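Local coordinates for protein sorbitol dehydrogenase (Gluconobacter oxydans, PDB 5ITG) that probably oxidises D-sorbitol to L-sorbose, using NADP as hydride acceptor, at residues Phe31-Phe36 / Gly99-Tyr104; His40-Val45 / Trp55-Val60. All coordinates share one frame; numbering follows the deposited sequence.

Contact 1: Phe31-Phe36 / Gly99-Tyr104; sequences FGVGNF and GALRDY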
loop_
_atom_site.group_PDB
_atom_site.type_symbol
_atom_site.label_atom_id
_atom_site.label_comp_id
_atom_site.label_asym_id
_atom_site.label_seq_id
_atom_site.Cartn_x
_atom_site.Cartn_y
_atom_site.Cartn_z
ATOM N N PHE A 31 10.143 -11.161 -5.169
ATOM C CA PHE A 31 10.250 -11.719 -3.824
ATOM C C PHE A 31 8.990 -11.387 -3.024
ATOM O O PHE A 31 8.616 -10.226 -2.903
ATOM C CB PHE A 31 11.472 -11.139 -3.106
ATOM C CG PHE A 31 12.773 -11.800 -3.480
ATOM C CD1 PHE A 31 13.138 -13.015 -2.906
ATOM C CD2 PHE A 31 13.631 -11.211 -4.406
ATOM C CE1 PHE A 31 14.343 -13.638 -3.244
ATOM C CE2 PHE A 31 14.841 -11.827 -4.753
ATOM C CZ PHE A 31 15.195 -13.045 -4.169
ATOM N N GLY A 32 8.348 -12.413 -2.471
ATOM C CA GLY A 32 7.143 -12.201 -1.692
ATOM C C GLY A 32 5.901 -12.213 -2.567
ATOM O O GLY A 32 5.355 -11.159 -2.898
ATOM N N VAL A 33 5.451 -13.411 -2.939
ATOM C CA VAL A 33 4.278 -13.553 -3.792
ATOM C C VAL A 33 2.980 -13.518 -2.988
ATOM O O VAL A 33 2.370 -14.557 -2.720
ATOM C CB VAL A 33 4.347 -14.863 -4.608
ATOM C CG1 VAL A 33 3.119 -15.010 -5.500
ATOM C CG2 VAL A 33 5.596 -14.858 -5.458
ATOM N N GLY A 34 2.572 -12.312 -2.608
ATOM C CA GLY A 34 1.350 -12.136 -1.845
ATOM C C GLY A 34 0.228 -11.627 -2.727
ATOM O O GLY A 34 0.421 -11.380 -3.923
ATOM N N ASN A 35 -0.948 -11.451 -2.134
ATOM C CA ASN A 35 -2.113 -10.995 -2.867
ATOM C C ASN A 35 -1.942 -9.662 -3.580
ATOM O O ASN A 35 -2.363 -9.518 -4.723
ATOM C CB ASN A 35 -3.322 -10.898 -1.941
ATOM C CG ASN A 35 -3.662 -12.213 -1.292
ATOM O OD1 ASN A 35 -3.544 -13.268 -1.909
ATOM N ND2 ASN A 35 -4.101 -12.157 -0.036
ATOM N N PHE A 36 -1.338 -8.687 -2.910
ATOM C CA PHE A 36 -1.165 -7.381 -3.527
ATOM C C PHE A 36 -0.368 -7.475 -4.825
ATOM O O PHE A 36 -0.758 -6.900 -5.849
ATOM C CB PHE A 36 -0.472 -6.415 -2.566
ATOM C CG PHE A 36 -0.354 -5.023 -3.112
ATOM C CD1 PHE A 36 -1.496 -4.275 -3.375
ATOM C CD2 PHE A 36 0.888 -4.475 -3.404
ATOM C CE1 PHE A 36 -1.399 -2.997 -3.928
ATOM C CE2 PHE A 36 0.995 -3.199 -3.958
ATOM C CZ PHE A 36 -0.150 -2.461 -4.220
ATOM N N GLY A 99 -1.717 -14.927 -16.280
ATOM C CA GLY A 99 -0.622 -15.786 -16.694
ATOM C C GLY A 99 0.790 -15.227 -16.565
ATOM O O GLY A 99 1.758 -15.929 -16.860
ATOM N N ALA A 100 0.921 -13.984 -16.102
ATOM C CA ALA A 100 2.232 -13.346 -15.968
ATOM C C ALA A 100 3.254 -14.070 -15.080
ATOM O O ALA A 100 4.456 -14.019 -15.349
ATOM C CB ALA A 100 2.060 -11.904 -15.483
ATOM N N LEU A 101 2.780 -14.725 -14.025
ATOM C CA LEU A 101 3.650 -15.451 -13.098
ATOM C C LEU A 101 3.913 -16.830 -13.691
ATOM O O LEU A 101 3.045 -17.699 -13.640
ATOM C CB LEU A 101 2.960 -15.587 -11.740
ATOM C CG LEU A 101 3.723 -16.222 -10.577
ATOM C CD1 LEU A 101 4.963 -15.400 -10.250
ATOM C CD2 LEU A 101 2.805 -16.300 -9.373
ATOM N N ARG A 102 5.109 -17.029 -14.243
ATOM C CA ARG A 102 5.439 -18.295 -14.890
ATOM C C ARG A 102 6.134 -19.354 -14.047
ATOM O O ARG A 102 6.263 -20.499 -14.473
ATOM C CB ARG A 102 6.252 -18.029 -16.160
ATOM C CG ARG A 102 5.444 -17.403 -17.298
ATOM C CD ARG A 102 4.345 -18.339 -17.799
ATOM N NE ARG A 102 3.102 -18.219 -17.038
ATOM C CZ ARG A 102 2.443 -19.243 -16.499
ATOM N NH1 ARG A 102 2.907 -20.479 -16.629
ATOM N NH2 ARG A 102 1.311 -19.033 -15.838
ATOM N N ASP A 103 6.593 -18.985 -12.859
ATOM C CA ASP A 103 7.232 -19.956 -11.986
ATOM C C ASP A 103 7.178 -19.441 -10.560
ATOM O O ASP A 103 7.185 -18.228 -10.328
ATOM C CB ASP A 103 8.691 -20.187 -12.392
ATOM C CG ASP A 103 9.185 -21.586 -12.033
ATOM O OD1 ASP A 103 8.609 -22.213 -11.115
ATOM O OD2 ASP A 103 10.157 -22.053 -12.667
ATOM N N TYR A 104 7.111 -20.367 -9.612
ATOM C CA TYR A 104 7.067 -20.023 -8.199
ATOM C C TYR A 104 8.094 -20.900 -7.490
ATOM O O TYR A 104 7.931 -22.119 -7.407
ATOM C CB TYR A 104 5.667 -20.277 -7.640
ATOM C CG TYR A 104 5.472 -19.830 -6.207
ATOM C CD1 TYR A 104 6.103 -20.490 -5.152
ATOM C CD2 TYR A 104 4.651 -18.743 -5.906
ATOM C CE1 TYR A 104 5.920 -20.075 -3.828
ATOM C CE2 TYR A 104 4.461 -18.320 -4.589
ATOM C CZ TYR A 104 5.097 -18.988 -3.556
ATOM O OH TYR A 104 4.912 -18.567 -2.261
HETATM O O HOH W 1 5.979 -15.659 -1.419
#
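Val33 meets Tyr104 and Leu101 where the glycine-rich turn of the Rossmann fold, between strand 26-31 and helix 35-39, reaches across to strand 93-106. The apolar contact centres on one ring atom. Val33 CB lies 3.5 Å from Tyr104 CE2, and CG1 and CG2 are each 3.7 Å from that same carbon, the two methyls straddling it while the valine comes obliquely to the ring. Tyr104 has its CG anti to the backbone N (chi1 -175°), which carries the ring from the strand toward the turn. Leu101 adds a second contact, its CD2 4.1 Å from Val33 CG1. Phe75 of helix 66-77 stacks on the Tyr104 ring and also touches Val33 and Leu101, completing a buried apolar cluster. With both Val33 methyls gone, as with an alanine here, the side of the ring at CE2 would probably lose much of its packing and the tyrosine be held less firmly.

Backbone shape explains Gly32: its phi is positive, and a beta carbon there would jam against the carbonyl O of Phe31. Val33 is the centre of an inverse gamma turn, closed by a weak bond from Gly34 N to Gly32 O, and Gly34 is the N-cap of helix 35-39.

The direct polar bonds of the strand segment stay within it: Arg102 NE bonds nearly straight to Gly99 O (2.7 Å, 166°), with the acceptor almost in the guanidinium plane. A single water bridges the two segments, accepting from Val33 N at 2.8 Å and hydrogen-bonded to Tyr104 OH at 3.2 Å.

Contact 2: His40-Val45 / Trp55-Val60; sequences HEAFYV and WAIVGV
Helix 41-45 runs roughly antiparallel to strand 56-60, at 156° with their axes 9.6 Å apart; Ala42 CA lies 7.7 Å from Ile57 CA, and Val45 is the helix residue whose beta carbon points to the strand. The pair belongs to a beta-alpha-beta crossover, the helix packing on the strand that follows it: the chain leaves strand 26-31, passes through the helices 35-39 and 41-46, and comes back as strand 56-61, parallel to the first.

Ile57 has the largest share, and CD1 is its touching atom. Its CG1 is anti to the carbonyl carbon and chi2 is extended (170°), which together carry CD1 to the helix, 4.0 Å from Ala42 CA. Val45, one turn further on, brings its CG2 obliquely to within 4.2 Å of Ile57 CD1. The small side chain of Ala42 lets the isoleucine tip come this close to the helix backbone, and the branched Val45 fills the next place along. Glu41 flanks the same methyl with its carboxylate, whose OE2 is hydrogen-bonded to Ser127 OG, giving this buried acid end a polar partner beside the apolar one.

At the start of the strand the indole of Trp55 leads away, and its main chain does the touching. Its carbonyl O, buried and without a polar partner in the model, lies 3.4 Å from Val45 CG1.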
loop_
_atom_site.group_PDB
_atom_site.type_symbol
_atom_site.label_atom_id
_atom_site.label_comp_id
_atom_site.label_asym_id
_atom_site.label_seq_id
_atom_site.Cartn_x
_atom_site.Cartn_y
_atom_site.Cartn_z
ATOM N N HIS A 40 -1.713 -6.377 -8.419
ATOM C CA HIS A 40 -1.199 -5.071 -8.811
ATOM C C HIS A 40 -0.043 -5.210 -9.800
ATOM O O HIS A 40 -0.256 -5.123 -11.008
ATOM C CB HIS A 40 -0.780 -4.296 -7.549
ATOM C CG HIS A 40 -0.355 -2.883 -7.807
ATOM N ND1 HIS A 40 0.951 -2.537 -8.071
ATOM C CD2 HIS A 40 -1.065 -1.730 -7.846
ATOM C CE1 HIS A 40 1.030 -1.230 -8.257
ATOM N NE2 HIS A 40 -0.180 -0.717 -8.126
ATOM N N GLU A 41 1.169 -5.452 -9.307
ATOM C CA GLU A 41 2.317 -5.597 -10.201
ATOM C C GLU A 41 2.069 -6.631 -11.309
ATOM O O GLU A 41 2.274 -6.354 -12.492
ATOM C CB GLU A 41 3.569 -5.997 -9.419
ATOM C CG GLU A 41 4.839 -5.949 -10.273
ATOM C CD GLU A 41 6.058 -6.502 -9.566
ATOM O OE1 GLU A 41 6.174 -6.299 -8.339
ATOM O OE2 GLU A 41 6.914 -7.125 -10.238
ATOM N N ALA A 42 1.633 -7.825 -10.928
ATOM C CA ALA A 42 1.372 -8.875 -11.908
ATOM C C ALA A 42 0.279 -8.436 -12.875
ATOM O O ALA A 42 0.288 -8.797 -14.057
ATOM C CB ALA A 42 0.960 -10.167 -11.196
ATOM N N PHE A 43 -0.658 -7.646 -12.360
ATOM C CA PHE A 43 -1.790 -7.128 -13.134
ATOM C C PHE A 43 -1.339 -6.211 -14.264
ATOM O O PHE A 43 -1.800 -6.344 -15.403
ATOM C CB PHE A 43 -2.739 -6.366 -12.197
ATOM C CG PHE A 43 -3.939 -5.780 -12.879
ATOM C CD1 PHE A 43 -5.007 -6.590 -13.257
ATOM C CD2 PHE A 43 -4.014 -4.414 -13.122
ATOM C CE1 PHE A 43 -6.142 -6.046 -13.864
ATOM C CE2 PHE A 43 -5.141 -3.856 -13.729
ATOM C CZ PHE A 43 -6.209 -4.675 -14.101
ATOM N N TYR A 44 -0.446 -5.273 -13.956
ATOM C CA TYR A 44 0.050 -4.350 -14.979
ATOM C C TYR A 44 0.916 -5.064 -16.016
ATOM O O TYR A 44 0.808 -4.799 -17.217
ATOM C CB TYR A 44 0.844 -3.206 -14.334
ATOM C CG TYR A 44 -0.028 -2.174 -13.648
ATOM C CD1 TYR A 44 -0.709 -1.203 -14.386
ATOM C CD2 TYR A 44 -0.184 -2.178 -12.259
ATOM C CE1 TYR A 44 -1.524 -0.254 -13.760
ATOM C CE2 TYR A 44 -0.998 -1.236 -11.620
ATOM C CZ TYR A 44 -1.664 -0.280 -12.373
ATOM O OH TYR A 44 -2.471 0.639 -11.739
ATOM N N VAL A 45 1.769 -5.975 -15.556
ATOM C CA VAL A 45 2.628 -6.710 -16.470
ATOM C C VAL A 45 1.784 -7.538 -17.437
ATOM O O VAL A 45 2.093 -7.630 -18.632
ATOM C CB VAL A 45 3.600 -7.627 -15.692
ATOM C CG1 VAL A 45 4.313 -8.577 -16.647
ATOM C CG2 VAL A 45 4.624 -6.766 -14.952
ATOM N N TRP A 55 8.880 -10.246 -20.365
ATOM C CA TRP A 55 8.759 -9.740 -19.009
ATOM C C TRP A 55 7.940 -10.619 -18.081
ATOM O O TRP A 55 7.267 -10.119 -17.174
ATOM C CB TRP A 55 8.189 -8.325 -19.039
ATOM C CG TRP A 55 9.118 -7.354 -19.710
ATOM C CD1 TRP A 55 8.995 -6.827 -20.964
ATOM C CD2 TRP A 55 10.317 -6.801 -19.159
ATOM N NE1 TRP A 55 10.042 -5.976 -21.227
ATOM C CE2 TRP A 55 10.869 -5.943 -20.135
ATOM C CE3 TRP A 55 10.979 -6.948 -17.932
ATOM C CZ2 TRP A 55 12.054 -5.229 -19.921
ATOM C CZ3 TRP A 55 12.154 -6.237 -17.718
ATOM C CH2 TRP A 55 12.681 -5.388 -18.709
ATOM N N ALA A 56 7.993 -11.930 -18.304
ATOM C CA ALA A 56 7.272 -12.865 -17.451
ATOM C C ALA A 56 7.873 -12.720 -16.068
ATOM O O ALA A 56 8.989 -12.220 -15.926
ATOM C CB ALA A 56 7.447 -14.296 -17.951
ATOM N N ILE A 57 7.150 -13.168 -15.049
ATOM C CA ILE A 57 7.636 -13.045 -13.678
ATOM C C ILE A 57 7.939 -14.387 -13.018
ATOM O O ILE A 57 7.149 -15.316 -13.102
ATOM C CB ILE A 57 6.601 -12.310 -12.785
ATOM C CG1 ILE A 57 6.278 -10.928 -13.364
ATOM C CG2 ILE A 57 7.148 -12.154 -11.379
ATOM C CD1 ILE A 57 5.084 -10.250 -12.681
ATOM N N VAL A 58 9.090 -14.473 -12.359
ATOM C CA VAL A 58 9.472 -15.678 -11.632
ATOM C C VAL A 58 9.301 -15.305 -10.162
ATOM O O VAL A 58 10.016 -14.443 -9.660
ATOM C CB VAL A 58 10.952 -16.059 -11.867
ATOM C CG1 VAL A 58 11.303 -17.283 -11.039
ATOM C CG2 VAL A 58 11.200 -16.325 -13.344
ATOM N N GLY A 59 8.354 -15.939 -9.481
ATOM C CA GLY A 59 8.123 -15.615 -8.084
ATOM C C GLY A 59 8.964 -16.414 -7.108
ATOM O O GLY A 59 9.241 -17.594 -7.334
ATOM N N VAL A 60 9.369 -15.776 -6.014
ATOM C CA VAL A 60 10.180 -16.440 -5.004
ATOM C C VAL A 60 9.658 -16.208 -3.590
ATOM O O VAL A 60 9.436 -15.070 -3.175
ATOM C CB VAL A 60 11.651 -15.957 -5.050
ATOM C CG1 VAL A 60 12.478 -16.712 -4.017
ATOM C CG2 VAL A 60 12.223 -16.160 -6.437
#

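Contacts 1 and 2 have their centres about 6 Å apart and share one mixed sheet, in which strands 56-61 and 93-106 are parallel neighbours. The strands are joined by probable backbone hydrogen bonds, from Ile57 N to Ala100 O at 2.8 Å and from Gly59 N to Asp103 O at 2.7 Å. Leu101 serves both: while CD2 faces the turn of contact 1, CD1 packs 3.6 Å from Ile57 O. Helices 35-39 and 41-46 follow each other, so the turn of contact 1 leads into the helix of contact 2. By analogy with other Rossmann dehydrogenases, whose glycine-rich turn typically receives the dinucleotide, residues 31-36 probably lie by the cofactor site.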